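Local atomic coordinates of cell division control protein 45 cdc45 putative (Entamoeba histolytica, PDB entry 6CC2), a protein that probably takes part in DNA replication as the Cdc45 component of the eukaryotic replicative helicase, working together with Mcm2-7 and GINS. Residues 260-265 against 397-401; 209-213 against 354-359; 257-261 against 271-277. All blocks are in the same frame, centred on the assembly; numbering follows the deposited sequence.

Contact 1: 260-265 against 397-401; sequences MLLRHW and FAKCI. With EDO (1,2-ethanediol), chain K.
H264 lies over F397 in an offset stack, the ring centroids 4.2 Å apart and the planes only 19° from parallel. The overlap is partial: the imidazole covers the CD2-CE2-CZ side of the phenyl ring, with H264 ND1 3.5 Å from F397 CE2, and H264 CB adds a CH-pi contact over the same phenyl face. With chi1 at -46° the H264 ring stands beside its own backbone N, and its opposite face is covered by CB of R263. Histidine suits the place because it offers a flat face to phenylalanine while its rim can still meet polar groups: NE2 makes weak hydrogen bonds to D356 and to the carbonyl of S351.

A CH-pi contact pairs I401 with the face of W265. I401 CG1 sits 3.8 Å from the centroid of the indole six-membered ring, almost directly above it, while I401 CG2 comes 3.6 Å from W265 NE1 and CD1 spreads over the pyrrole part. A beta-branched side chain can thus blanket both rings of one indole.

Purely apolar packing fills the middle. L261 divides its branches, CD2 lying 3.6 Å from F397 CD1 and CD1 3.7 Å from C400 SG. The selenium of the selenomethionine M260 touches the same sulfur more loosely.

R263 takes no part in the packing on helix 393-417. It forms salt bridges with D256 and with D356 OD2, the atom that also takes the weak bond from H264, and its NH1 donates to O2 of a 1,2-ethanediol at 3.0 Å (149°), probably a crystallisation additive.

The motif is a short 3-10 turn, with backbone bonds from H264 N to L261 O and W265 N to L262 O, that brings L261, H264 and W265 onto one helix face formed by F397, C400 and I401.

Contact 2: 209-213 against 354-359; sequences CDQYI and AFDAAH
C209 brings its sulfur squarely over the F355 ring, SG standing 3.6 Å from the ring centroid and only 10° off the normal. This sulfur-aromatic contact belongs to the buried, close-packed part of the interface. Helices 209-213 and 354-359 pass at 69°, and small residues let their backbones approach: C209 SG also meets A354 CB at 3.6 Å, while the methyl of A358 packs against C209 CB and the backbone N of D210. Cysteine serves well here, compact enough for a helix crossing yet polarisable enough to favour a pi face. Its chi1 of -72° leaves the sulfur opposite the carbonyl carbon and above the phenyl ring.

F355 is held at its rim as well. Y212 CD2 approaches F355 CE1 at 3.7 Å, the two rings meeting rim to rim with neither over the other's face, and I213 CD1 reaches the phenyl edge near its plane.

Toward the partly exposed side, I213 and H359 still meet closely but are less enclosed. I213 extends its CD1 methyl over the centre of the H359 imidazole, 3.5 Å from the centroid, in a CH-pi contact; the same methyl lies 3.7 Å from A358 CB.

Between the buried D210 and A358, a water donates to D210 OD1 (2.8 Å) and to the carbonyl O of A358 (3.0 Å), bridging the helices where no direct hydrogen bond joins the segments. The other carboxylate oxygen of D210 accepts from the backbone N of D34, near the start of helix 33-48.

The contact joins the last turn of helix 199-213 to the first turns of helix 354-364. Strand 338-344 borders it through L339, beside Y212, and S341, beside F355, while Y222 of helix 219-233 brings another ring to F355.

Contact 3: 257-261 against 271-277; sequences CQLML and LFHTREI
L259 overlaps L271 with its branched end, CD2 lying 3.8 Å from L271 CD1 and the two side chains passing obliquely. The same CD2 methyl continues to I277 CG1 at 4.1 Å, so one leucine rests on residues from both helices that meet at T274. A leucine fits because its two methyls can spread into the angle between them: CD1 also faces L271, while CD2 lies beside the threonine.

T274 supplies the polar link. Its OG1 accepts the backbone N-H of M260, at 3.0 Å and nearly straight (162°), and donates in turn to the carbonyl of S270. One hydroxyl therefore ties the loop at M260 to the last turn of helix 267-273, satisfying two backbone groups. The torsion of -60° about chi1 sets OG1 opposite the carbonyl carbon and leaves CG2 facing the carbonyl O of Q258 at 4.1 Å. L259 CD2 lies against both branches, 3.6 Å from T274 OG1 and 4.0 Å from T274 CG2. Threonine suits the spot by offering a hydroxyl to the backbone and a methyl to the leucine. Although it occupies the N-cap position of helix 275-281, its hydroxyl makes no capping bond.

M260, a selenomethionine in this crystal, sends an extended chain, bent only at its last torsion, toward H273. The exact placing of its terminal methyl there is doubtful.

Q258 is the centre of an inverse gamma turn, closed by a weak bond from L259 N to C257 O, which turns the chain just after strand 251-257. Its amide points elsewhere, NE2 bonding S341 and the carbonyl of L339.

The loop is thus wedged between several elements: F321 of helix 315-331 also touches L259, strand 338-344 holds Q258, and N404 of helix 393-417 meets M260 and accepts a hydrogen bond from R275.

Overall arrangement
From the N terminus, segment 209-213 comes first, at the end of helix 199-213; contact 2 closes a loop of 140 residues when the chain returns at 354-359. Contact 3 lies wholly within that loop, as a short closure of nine residues between 257-261 and the helix junction at 271-277. Contact 1 shares M260 and L261 with it but closes a loop of 131 residues on helix 393-417, and so crosses contact 2. F355, D356 and H359 of helix 354-364 touch the 257-265 loop, and through them contact 2 meets contacts 1 and 3. That loop joins helices 267-273, 275-281, 354-364 and 393-417; helix 199-213 is attached through helix 354-364.

Contact 1: 260-265 against 397-401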
loop_
_atom_site.group_PDB
_atom_site.type_symbol
_atom_site.label_atom_id
_atom_site.label_comp_id
_atom_site.label_asym_id
_atom_site.label_seq_id
_atom_site.Cartn_x
_atom_site.Cartn_y
_atom_site.Cartn_z
HETATM N N MSE A 260 -1.021 -8.953 -12.269
HETATM C CA MSE A 260 -1.941 -7.952 -11.723
HETATM C C MSE A 260 -3.295 -7.941 -12.393
HETATM O O MSE A 260 -3.404 -7.671 -13.612
HETATM C CB MSE A 260 -1.293 -6.531 -11.876
HETATM C CG MSE A 260 -2.245 -5.422 -11.511
HETATM SE SE MSE A 260 -1.337 -3.676 -11.600
HETATM C CE MSE A 260 -0.569 -3.732 -13.333
ATOM N N LEU A 261 -4.341 -8.245 -11.619
ATOM C CA LEU A 261 -5.728 -8.174 -12.051
ATOM C C LEU A 261 -6.018 -9.000 -13.306
ATOM O O LEU A 261 -6.946 -8.697 -14.044
ATOM C CB LEU A 261 -6.152 -6.713 -12.271
ATOM C CG LEU A 261 -6.264 -5.898 -10.987
ATOM C CD1 LEU A 261 -6.627 -4.449 -11.336
ATOM C CD2 LEU A 261 -7.303 -6.467 -10.051
ATOM N N LEU A 262 -5.252 -10.073 -13.522
ATOM C CA LEU A 262 -5.382 -10.874 -14.735
ATOM C C LEU A 262 -6.834 -11.258 -15.031
ATOM O O LEU A 262 -7.310 -11.084 -16.149
ATOM C CB LEU A 262 -4.509 -12.118 -14.603
ATOM C CG LEU A 262 -4.530 -13.139 -15.758
ATOM C CD1 LEU A 262 -4.031 -12.493 -17.033
ATOM C CD2 LEU A 262 -3.724 -14.383 -15.421
ATOM N N ARG A 263 -7.544 -11.827 -14.057
ATOM C CA ARG A 263 -8.903 -12.275 -14.301
ATOM C C ARG A 263 -9.835 -11.134 -14.663
ATOM O O ARG A 263 -10.880 -11.370 -15.263
ATOM C CB ARG A 263 -9.430 -13.032 -13.080
ATOM C CG ARG A 263 -8.876 -14.438 -12.933
ATOM C CD ARG A 263 -9.427 -15.139 -11.673
ATOM N NE ARG A 263 -8.980 -14.417 -10.480
ATOM C CZ ARG A 263 -7.774 -14.552 -9.942
ATOM N NH1 ARG A 263 -6.893 -15.408 -10.440
ATOM N NH2 ARG A 263 -7.450 -13.827 -8.885
ATOM N N HIS A 264 -9.467 -9.899 -14.336
ATOM C CA HIS A 264 -10.307 -8.724 -14.561
ATOM C C HIS A 264 -9.741 -7.832 -15.657
ATOM O O HIS A 264 -10.127 -6.661 -15.792
ATOM C CB HIS A 264 -10.455 -7.991 -13.230
ATOM C CG HIS A 264 -10.758 -8.934 -12.115
ATOM N ND1 HIS A 264 -11.975 -9.576 -12.000
ATOM C CD2 HIS A 264 -9.978 -9.428 -11.125
ATOM C CE1 HIS A 264 -11.928 -10.401 -10.964
ATOM N NE2 HIS A 264 -10.722 -10.348 -10.440
ATOM N N TRP A 265 -8.854 -8.377 -16.464
ATOM C CA TRP A 265 -8.145 -7.606 -17.481
ATOM C C TRP A 265 -7.980 -8.506 -18.696
ATOM O O TRP A 265 -8.887 -9.289 -19.027
ATOM C CB TRP A 265 -6.807 -7.133 -16.924
ATOM C CG TRP A 265 -6.234 -5.902 -17.515
ATOM C CD1 TRP A 265 -6.650 -5.235 -18.613
ATOM C CD2 TRP A 265 -5.133 -5.147 -16.974
ATOM N NE1 TRP A 265 -5.869 -4.110 -18.815
ATOM C CE2 TRP A 265 -4.923 -4.049 -17.826
ATOM C CE3 TRP A 265 -4.309 -5.311 -15.865
ATOM C CZ2 TRP A 265 -3.928 -3.108 -17.595
ATOM C CZ3 TRP A 265 -3.321 -4.379 -15.644
ATOM C CH2 TRP A 265 -3.144 -3.291 -16.501
ATOM N N PHE A 397 -11.160 -1.903 -10.028
ATOM C CA PHE A 397 -10.390 -2.532 -11.092
ATOM C C PHE A 397 -10.127 -1.530 -12.215
ATOM O O PHE A 397 -9.003 -1.412 -12.717
ATOM C CB PHE A 397 -11.120 -3.747 -11.664
ATOM C CG PHE A 397 -11.364 -4.865 -10.679
ATOM C CD1 PHE A 397 -10.563 -5.048 -9.566
ATOM C CD2 PHE A 397 -12.420 -5.749 -10.887
ATOM C CE1 PHE A 397 -10.825 -6.077 -8.672
ATOM C CE2 PHE A 397 -12.675 -6.780 -10.007
ATOM C CZ PHE A 397 -11.866 -6.955 -8.899
ATOM N N ALA A 398 -11.165 -0.777 -12.606
ATOM C CA ALA A 398 -11.003 0.158 -13.723
ATOM C C ALA A 398 -10.016 1.264 -13.381
ATOM O O ALA A 398 -9.183 1.647 -14.225
ATOM C CB ALA A 398 -12.353 0.761 -14.107
ATOM N N LYS A 399 -10.104 1.806 -12.158
ATOM C CA LYS A 399 -9.188 2.871 -11.769
ATOM C C LYS A 399 -7.749 2.362 -11.749
ATOM O O LYS A 399 -6.827 3.046 -12.231
ATOM C CB LYS A 399 -9.563 3.432 -10.402
ATOM C CG LYS A 399 -8.750 4.654 -9.994
ATOM C CD LYS A 399 -9.215 5.211 -8.624
ATOM C CE LYS A 399 -8.386 6.426 -8.215
ATOM N NZ LYS A 399 -8.814 6.966 -6.883
ATOM N N CYS A 400 -7.544 1.157 -11.211
ATOM C CA CYS A 400 -6.211 0.572 -11.169
ATOM C C CYS A 400 -5.670 0.342 -12.574
ATOM O O CYS A 400 -4.503 0.616 -12.856
ATOM C CB CYS A 400 -6.274 -0.750 -10.374
ATOM S SG CYS A 400 -4.701 -1.507 -10.096
ATOM N N ILE A 401 -6.499 -0.208 -13.456
ATOM C CA ILE A 401 -6.069 -0.492 -14.817
ATOM C C ILE A 401 -5.704 0.798 -15.545
ATOM O O ILE A 401 -4.649 0.902 -16.176
ATOM C CB ILE A 401 -7.162 -1.271 -15.564
ATOM C CG1 ILE A 401 -7.165 -2.735 -15.088
ATOM C CG2 ILE A 401 -6.957 -1.178 -17.065
ATOM C CD1 ILE A 401 -8.372 -3.531 -15.557
HETATM C C1 EDO K . -4.523 -17.839 -13.375
HETATM O O1 EDO K . -4.788 -19.236 -13.548
HETATM C C2 EDO K . -5.838 -17.068 -13.408
HETATM O O2 EDO K . -6.740 -17.603 -12.432
#

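Contact 2: 209-213 against 354-359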
loop_
_atom_site.group_PDB
_atom_site.type_symbol
_atom_site.label_atom_id
_atom_site.label_comp_id
_atom_site.label_asym_id
_atom_site.label_seq_id
_atom_site.Cartn_x
_atom_site.Cartn_y
_atom_site.Cartn_z
ATOM N N CYS A 209 -2.132 -9.210 1.656
ATOM C CA CYS A 209 -1.883 -8.975 0.243
ATOM C C CYS A 209 -1.408 -7.538 0.006
ATOM O O CYS A 209 -0.507 -7.307 -0.811
ATOM C CB CYS A 209 -3.145 -9.237 -0.577
ATOM S SG CYS A 209 -3.559 -10.974 -0.722
ATOM N N ASP A 210 -2.012 -6.568 0.703
ATOM C CA ASP A 210 -1.555 -5.171 0.603
ATOM C C ASP A 210 -0.085 -5.055 0.995
ATOM O O ASP A 210 0.706 -4.385 0.314
ATOM C CB ASP A 210 -2.424 -4.272 1.483
ATOM C CG ASP A 210 -1.942 -2.828 1.490
ATOM O OD1 ASP A 210 -1.748 -2.259 0.389
ATOM O OD2 ASP A 210 -1.763 -2.249 2.605
ATOM N N GLN A 211 0.307 -5.688 2.107
ATOM C CA GLN A 211 1.725 -5.650 2.490
ATOM C C GLN A 211 2.623 -6.189 1.384
ATOM O O GLN A 211 3.700 -5.638 1.115
ATOM C CB GLN A 211 1.961 -6.470 3.751
ATOM C CG GLN A 211 1.485 -5.833 5.032
ATOM C CD GLN A 211 1.970 -6.647 6.212
ATOM O OE1 GLN A 211 1.721 -7.847 6.294
ATOM N NE2 GLN A 211 2.706 -5.996 7.111
ATOM N N TYR A 212 2.231 -7.287 0.751
ATOM C CA TYR A 212 3.091 -7.886 -0.275
ATOM C C TYR A 212 3.125 -7.015 -1.523
ATOM O O TYR A 212 4.200 -6.745 -2.076
ATOM C CB TYR A 212 2.613 -9.317 -0.597
ATOM C CG TYR A 212 3.442 -10.033 -1.618
ATOM C CD1 TYR A 212 4.736 -10.493 -1.325
ATOM C CD2 TYR A 212 2.950 -10.254 -2.904
ATOM C CE1 TYR A 212 5.496 -11.151 -2.265
ATOM C CE2 TYR A 212 3.707 -10.928 -3.858
ATOM C CZ TYR A 212 4.979 -11.365 -3.541
ATOM O OH TYR A 212 5.734 -12.013 -4.492
ATOM N N ILE A 213 1.952 -6.558 -2.002
ATOM C CA ILE A 213 1.903 -5.636 -3.132
ATOM C C ILE A 213 2.772 -4.411 -2.874
ATOM O O ILE A 213 3.448 -3.900 -3.781
ATOM C CB ILE A 213 0.440 -5.219 -3.407
ATOM C CG1 ILE A 213 -0.333 -6.387 -3.972
ATOM C CG2 ILE A 213 0.390 -4.029 -4.352
ATOM C CD1 ILE A 213 -1.872 -6.187 -3.974
ATOM N N ALA A 354 -8.022 -11.948 -2.889
ATOM C CA ALA A 354 -7.610 -10.885 -1.976
ATOM C C ALA A 354 -6.541 -10.001 -2.595
ATOM O O ALA A 354 -6.422 -8.842 -2.197
ATOM C CB ALA A 354 -7.142 -11.489 -0.655
ATOM N N PHE A 355 -5.773 -10.504 -3.586
ATOM C CA PHE A 355 -4.871 -9.626 -4.315
ATOM C C PHE A 355 -5.650 -8.671 -5.203
ATOM O O PHE A 355 -5.342 -7.472 -5.259
ATOM C CB PHE A 355 -3.894 -10.431 -5.164
ATOM C CG PHE A 355 -2.708 -10.952 -4.406
ATOM C CD1 PHE A 355 -1.834 -10.079 -3.790
ATOM C CD2 PHE A 355 -2.461 -12.295 -4.325
ATOM C CE1 PHE A 355 -0.724 -10.555 -3.114
ATOM C CE2 PHE A 355 -1.347 -12.771 -3.661
ATOM C CZ PHE A 355 -0.497 -11.897 -3.049
ATOM N N ASP A 356 -6.664 -9.190 -5.911
ATOM C CA ASP A 356 -7.490 -8.327 -6.748
ATOM C C ASP A 356 -8.115 -7.226 -5.903
ATOM O O ASP A 356 -8.136 -6.046 -6.287
ATOM C CB ASP A 356 -8.607 -9.108 -7.434
ATOM C CG ASP A 356 -8.102 -10.195 -8.368
ATOM O OD1 ASP A 356 -7.050 -10.027 -9.011
ATOM O OD2 ASP A 356 -8.823 -11.252 -8.455
ATOM N N ALA A 357 -8.679 -7.617 -4.757
ATOM C CA ALA A 357 -9.335 -6.659 -3.884
ATOM C C ALA A 357 -8.347 -5.642 -3.323
ATOM O O ALA A 357 -8.675 -4.447 -3.215
ATOM C CB ALA A 357 -10.038 -7.403 -2.757
ATOM N N ALA A 358 -7.141 -6.094 -2.928
ATOM C CA ALA A 358 -6.145 -5.145 -2.443
ATOM C C ALA A 358 -5.727 -4.152 -3.536
ATOM O O ALA A 358 -5.524 -2.954 -3.266
ATOM C CB ALA A 358 -4.951 -5.887 -1.879
ATOM N N HIS A 359 -5.592 -4.615 -4.770
ATOM C CA HIS A 359 -5.277 -3.689 -5.863
ATOM C C HIS A 359 -6.409 -2.678 -6.036
ATOM O O HIS A 359 -6.165 -1.474 -6.204
ATOM C CB HIS A 359 -5.045 -4.447 -7.179
ATOM C CG HIS A 359 -3.721 -5.118 -7.277
ATOM N ND1 HIS A 359 -2.527 -4.433 -7.199
ATOM C CD2 HIS A 359 -3.403 -6.415 -7.512
ATOM C CE1 HIS A 359 -1.526 -5.284 -7.350
ATOM N NE2 HIS A 359 -2.027 -6.493 -7.547
HETATM O O HOH W 1 -2.754 -2.715 -2.211
#

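Contact 3: 257-261 against 271-277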
loop_
_atom_site.group_PDB
_atom_site.type_symbol
_atom_site.label_atom_id
_atom_site.label_comp_id
_atom_site.label_asym_id
_atom_site.label_seq_id
_atom_site.Cartn_x
_atom_site.Cartn_y
_atom_site.Cartn_z
ATOM N N CYS A 257 -1.519 -17.567 -10.476
ATOM C CA CYS A 257 -0.477 -16.854 -11.227
ATOM C C CYS A 257 -0.660 -15.360 -10.999
ATOM O O CYS A 257 -1.622 -14.758 -11.489
ATOM C CB CYS A 257 -0.565 -17.211 -12.710
ATOM S SG CYS A 257 0.734 -16.446 -13.691
ATOM N N GLN A 258 0.255 -14.753 -10.254
ATOM C CA GLN A 258 -0.012 -13.438 -9.661
ATOM C C GLN A 258 0.354 -12.299 -10.618
ATOM O O GLN A 258 1.141 -11.411 -10.311
ATOM C CB GLN A 258 0.740 -13.296 -8.343
ATOM C CG GLN A 258 0.315 -14.318 -7.298
ATOM C CD GLN A 258 -1.153 -14.232 -6.968
ATOM O OE1 GLN A 258 -1.840 -13.262 -7.329
ATOM N NE2 GLN A 258 -1.658 -15.224 -6.265
ATOM N N LEU A 259 -0.239 -12.342 -11.797
ATOM C CA LEU A 259 -0.208 -11.184 -12.699
ATOM C C LEU A 259 -1.331 -10.237 -12.290
ATOM O O LEU A 259 -2.445 -10.670 -11.967
ATOM C CB LEU A 259 -0.375 -11.614 -14.149
ATOM C CG LEU A 259 0.738 -12.491 -14.721
ATOM C CD1 LEU A 259 0.378 -12.887 -16.144
ATOM C CD2 LEU A 259 2.082 -11.756 -14.693
HETATM N N MSE A 260 -1.021 -8.953 -12.269
HETATM C CA MSE A 260 -1.941 -7.952 -11.723
HETATM C C MSE A 260 -3.295 -7.941 -12.393
HETATM O O MSE A 260 -3.404 -7.671 -13.612
HETATM C CB MSE A 260 -1.293 -6.531 -11.876
HETATM C CG MSE A 260 -2.245 -5.422 -11.511
HETATM SE SE MSE A 260 -1.337 -3.676 -11.600
HETATM C CE MSE A 260 -0.569 -3.732 -13.333
ATOM N N LEU A 261 -4.341 -8.245 -11.619
ATOM C CA LEU A 261 -5.728 -8.174 -12.051
ATOM C C LEU A 261 -6.018 -9.000 -13.306
ATOM O O LEU A 261 -6.946 -8.697 -14.044
ATOM C CB LEU A 261 -6.152 -6.713 -12.271
ATOM C CG LEU A 261 -6.264 -5.898 -10.987
ATOM C CD1 LEU A 261 -6.627 -4.449 -11.336
ATOM C CD2 LEU A 261 -7.303 -6.467 -10.051
ATOM N N LEU A 271 0.059 -8.898 -18.180
ATOM C CA LEU A 271 1.468 -9.280 -18.186
ATOM C C LEU A 271 2.376 -8.076 -18.368
ATOM O O LEU A 271 3.383 -7.939 -17.670
ATOM C CB LEU A 271 1.725 -10.310 -19.291
ATOM C CG LEU A 271 3.147 -10.819 -19.448
ATOM C CD1 LEU A 271 3.673 -11.425 -18.171
ATOM C CD2 LEU A 271 3.199 -11.833 -20.589
ATOM N N PHE A 272 2.021 -7.175 -19.281
ATOM C CA PHE A 272 2.885 -6.026 -19.566
ATOM C C PHE A 272 2.974 -5.073 -18.381
ATOM O O PHE A 272 3.983 -4.383 -18.229
ATOM C CB PHE A 272 2.371 -5.288 -20.804
ATOM C CG PHE A 272 3.358 -4.286 -21.371
ATOM C CD1 PHE A 272 4.379 -4.700 -22.199
ATOM C CD2 PHE A 272 3.250 -2.954 -21.055
ATOM C CE1 PHE A 272 5.276 -3.794 -22.713
ATOM C CE2 PHE A 272 4.159 -2.027 -21.567
ATOM C CZ PHE A 272 5.167 -2.458 -22.394
ATOM N N HIS A 273 1.961 -5.018 -17.532
ATOM C CA HIS A 273 1.917 -4.065 -16.424
ATOM C C HIS A 273 2.249 -4.668 -15.064
ATOM O O HIS A 273 2.180 -3.960 -14.054
ATOM C CB HIS A 273 0.548 -3.399 -16.389
ATOM C CG HIS A 273 0.295 -2.528 -17.578
ATOM N ND1 HIS A 273 -0.168 -3.026 -18.782
ATOM C CD2 HIS A 273 0.475 -1.194 -17.769
ATOM C CE1 HIS A 273 -0.268 -2.038 -19.654
ATOM N NE2 HIS A 273 0.124 -0.921 -19.071
ATOM N N THR A 274 2.602 -5.944 -15.003
ATOM C CA THR A 274 3.067 -6.563 -13.762
ATOM C C THR A 274 4.561 -6.246 -13.626
ATOM O O THR A 274 5.396 -6.764 -14.362
ATOM C CB THR A 274 2.795 -8.058 -13.766
ATOM O OG1 THR A 274 1.368 -8.276 -13.908
ATOM C CG2 THR A 274 3.269 -8.693 -12.470
ATOM N N ARG A 275 4.887 -5.368 -12.669
ATOM C CA ARG A 275 6.147 -4.662 -12.712
ATOM C C ARG A 275 7.348 -5.581 -12.581
ATOM O O ARG A 275 8.344 -5.398 -13.289
ATOM C CB ARG A 275 6.168 -3.579 -11.628
ATOM C CG ARG A 275 5.062 -2.586 -11.847
ATOM C CD ARG A 275 5.022 -1.479 -10.810
ATOM N NE ARG A 275 3.809 -0.692 -10.993
ATOM C CZ ARG A 275 3.441 0.322 -10.214
ATOM N NH1 ARG A 275 4.202 0.686 -9.183
ATOM N NH2 ARG A 275 2.302 0.958 -10.458
ATOM N N GLU A 276 7.310 -6.516 -11.636
ATOM C CA GLU A 276 8.488 -7.358 -11.433
ATOM C C GLU A 276 8.706 -8.273 -12.626
ATOM O O GLU A 276 9.843 -8.527 -13.021
ATOM C CB GLU A 276 8.340 -8.197 -10.156
ATOM C CG GLU A 276 9.509 -9.180 -9.957
ATOM C CD GLU A 276 9.458 -9.922 -8.629
ATOM O OE1 GLU A 276 9.092 -9.303 -7.606
ATOM O OE2 GLU A 276 9.783 -11.128 -8.613
ATOM N N ILE A 277 7.613 -8.737 -13.233
ATOM C CA ILE A 277 7.731 -9.652 -14.373
ATOM C C ILE A 277 8.182 -8.901 -15.607
ATOM O O ILE A 277 9.099 -9.325 -16.314
ATOM C CB ILE A 277 6.374 -10.360 -14.595
ATOM C CG1 ILE A 277 5.890 -10.985 -13.299
ATOM C CG2 ILE A 277 6.476 -11.387 -15.686
ATOM C CD1 ILE A 277 6.870 -11.913 -12.622
#